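Local coordinates for Bd3460 (Bdellovibrio bacteriovorus, PDB 5CEC), which binds the predatory endopeptidase Bd3459 as its ankyrin-repeat immunity protein, probably shielding the predator from its own enzyme during prey cell invasion, at residues B[101-106]-B[110-115]. Sequence-based numbering, arbitrary orientation.
Sequences AFAVTN and DVAEEL
The carbonyl O of A101 lies on the helix that sends A103 and V104 against A112, and it is gripped twice by T105. T105 OG1 reaches A101 O at 2.8 Å and T105 N reaches it at 2.9 Å, from opposite faces of the carbonyl plane. One residue on, N106 repeats the device as it leaves the helix: its ND2 donates to F102 O (3.0 Å, N-H...O angle 162°), with the acceptor almost in the plane of the amide, and F102 O also accepts the backbone N-H of N106. The T105 hydroxyl and an N106 side-chain N-H are thus spent within the helix end. The face turned to helix 109-117 is apolar. There A103 CB points into the partner helix, 3.7 Å from V111 CG1 and 4.2 Å from A112 CB, with L115 CD1 at the margin. V104 comes in beside it: with CG1 anti to the backbone N (chi1 166°), CG2 is left to meet A112 CB at 3.7 Å. The small A103 and A112 allow the axes of the two helix segments, whose N-to-C directions are 148° apart, to approach to 8.3 Å. This is the antiparallel helix pair of an ankyrin repeat. V111 continues onto V79 and A71 of preceding helices, while F102 packs on R392 and N106 on W395, both of the Bd3459 chain. No hydrogen bond crosses between the segments, which implies that close methyl packing, rather than polar pairing, joins them directly.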
loop_
_atom_site.group_PDB
_atom_site.type_symbol
_atom_site.label_atom_id
_atom_site.label_comp_id
_atom_site.label_asym_id
_atom_site.label_seq_id
_atom_site.Cartn_x
_atom_site.Cartn_y
_atom_site.Cartn_z
ATOM N N ALA B 101 -12.335 2.754 -16.080
ATOM C CA ALA B 101 -11.278 3.769 -16.100
ATOM C C ALA B 101 -10.741 4.079 -14.729
ATOM O O ALA B 101 -9.523 4.174 -14.585
ATOM C CB ALA B 101 -11.752 5.031 -16.781
ATOM N N PHE B 102 -11.583 4.193 -13.731
ATOM C CA PHE B 102 -11.107 4.374 -12.349
ATOM C C PHE B 102 -10.187 3.249 -11.915
ATOM O O PHE B 102 -9.151 3.499 -11.304
ATOM C CB PHE B 102 -12.260 4.513 -11.365
ATOM C CG PHE B 102 -12.804 5.893 -11.267
ATOM C CD1 PHE B 102 -12.138 6.819 -10.500
ATOM C CD2 PHE B 102 -13.966 6.301 -11.939
ATOM C CE1 PHE B 102 -12.585 8.116 -10.395
ATOM C CE2 PHE B 102 -14.432 7.609 -11.792
ATOM C CZ PHE B 102 -13.734 8.500 -11.018
ATOM N N ALA B 103 -10.549 2.014 -12.246
ATOM C CA ALA B 103 -9.753 0.866 -11.827
ATOM C C ALA B 103 -8.382 0.910 -12.493
ATOM O O ALA B 103 -7.356 0.803 -11.822
ATOM C CB ALA B 103 -10.462 -0.429 -12.170
ATOM N N VAL B 104 -8.350 1.033 -13.816
ATOM C CA VAL B 104 -7.074 1.035 -14.535
ATOM C C VAL B 104 -6.197 2.171 -14.059
ATOM O O VAL B 104 -5.003 1.977 -13.749
ATOM C CB VAL B 104 -7.322 1.068 -16.057
ATOM C CG1 VAL B 104 -6.061 1.416 -16.816
ATOM C CG2 VAL B 104 -7.881 -0.293 -16.471
ATOM N N THR B 105 -6.753 3.376 -13.980
ATOM C CA THR B 105 -5.933 4.539 -13.654
ATOM C C THR B 105 -5.446 4.551 -12.210
ATOM O O THR B 105 -4.453 5.215 -11.920
ATOM C CB THR B 105 -6.656 5.863 -13.934
ATOM O OG1 THR B 105 -7.846 5.919 -13.170
ATOM C CG2 THR B 105 -6.974 6.030 -15.427
ATOM N N ASN B 106 -6.110 3.823 -11.320
ATOM C CA ASN B 106 -5.648 3.665 -9.948
ATOM C C ASN B 106 -4.934 2.348 -9.688
ATOM O O ASN B 106 -4.730 1.989 -8.537
ATOM C CB ASN B 106 -6.815 3.889 -8.979
ATOM C CG ASN B 106 -7.194 5.361 -8.853
ATOM O OD1 ASN B 106 -6.607 6.101 -8.027
ATOM N ND2 ASN B 106 -8.162 5.808 -9.655
ATOM N N ASP B 110 -6.724 -6.074 -10.768
ATOM C CA ASP B 110 -7.669 -7.154 -10.447
ATOM C C ASP B 110 -9.131 -6.744 -10.688
ATOM O O ASP B 110 -9.937 -7.501 -11.264
ATOM C CB ASP B 110 -7.471 -7.661 -9.003
ATOM C CG ASP B 110 -7.562 -6.509 -7.887
ATOM O OD1 ASP B 110 -7.463 -5.238 -8.156
ATOM O OD2 ASP B 110 -7.737 -6.919 -6.709
ATOM N N VAL B 111 -9.462 -5.533 -10.263
ATOM C CA VAL B 111 -10.781 -4.987 -10.482
ATOM C C VAL B 111 -11.018 -4.788 -11.977
ATOM O O VAL B 111 -12.095 -5.113 -12.511
ATOM C CB VAL B 111 -10.994 -3.675 -9.702
ATOM C CG1 VAL B 111 -12.276 -3.001 -10.155
ATOM C CG2 VAL B 111 -11.040 -3.932 -8.201
ATOM N N ALA B 112 -10.020 -4.266 -12.664
ATOM C CA ALA B 112 -10.163 -4.022 -14.103
ATOM C C ALA B 112 -10.494 -5.357 -14.800
ATOM O O ALA B 112 -11.400 -5.404 -15.658
ATOM C CB ALA B 112 -8.889 -3.429 -14.694
ATOM N N GLU B 113 -9.762 -6.427 -14.463
ATOM C CA GLU B 113 -10.047 -7.726 -15.059
ATOM C C GLU B 113 -11.457 -8.187 -14.797
ATOM O O GLU B 113 -12.106 -8.703 -15.712
ATOM C CB GLU B 113 -9.045 -8.799 -14.627
ATOM C CG GLU B 113 -7.651 -8.569 -15.191
ATOM C CD GLU B 113 -7.635 -8.723 -16.687
ATOM O OE1 GLU B 113 -7.802 -9.857 -17.175
ATOM O OE2 GLU B 113 -7.544 -7.693 -17.369
ATOM N N GLU B 114 -11.918 -8.004 -13.562
ATOM C CA GLU B 114 -13.274 -8.366 -13.181
ATOM C C GLU B 114 -14.276 -7.607 -14.027
ATOM O O GLU B 114 -15.247 -8.183 -14.494
ATOM C CB GLU B 114 -13.495 -8.094 -11.690
ATOM C CG GLU B 114 -14.834 -8.568 -11.141
ATOM C CD GLU B 114 -14.962 -10.077 -10.998
ATOM O OE1 GLU B 114 -13.939 -10.799 -11.001
ATOM O OE2 GLU B 114 -16.113 -10.534 -10.873
ATOM N N LEU B 115 -14.077 -6.301 -14.179
ATOM C CA LEU B 115 -15.006 -5.450 -14.925
ATOM C C LEU B 115 -15.038 -5.811 -16.402
ATOM O O LEU B 115 -16.121 -5.906 -17.016
ATOM C CB LEU B 115 -14.699 -3.966 -14.726
ATOM C CG LEU B 115 -15.047 -3.433 -13.335
ATOM C CD1 LEU B 115 -14.427 -2.068 -13.160
ATOM C CD2 LEU B 115 -16.541 -3.341 -13.093
#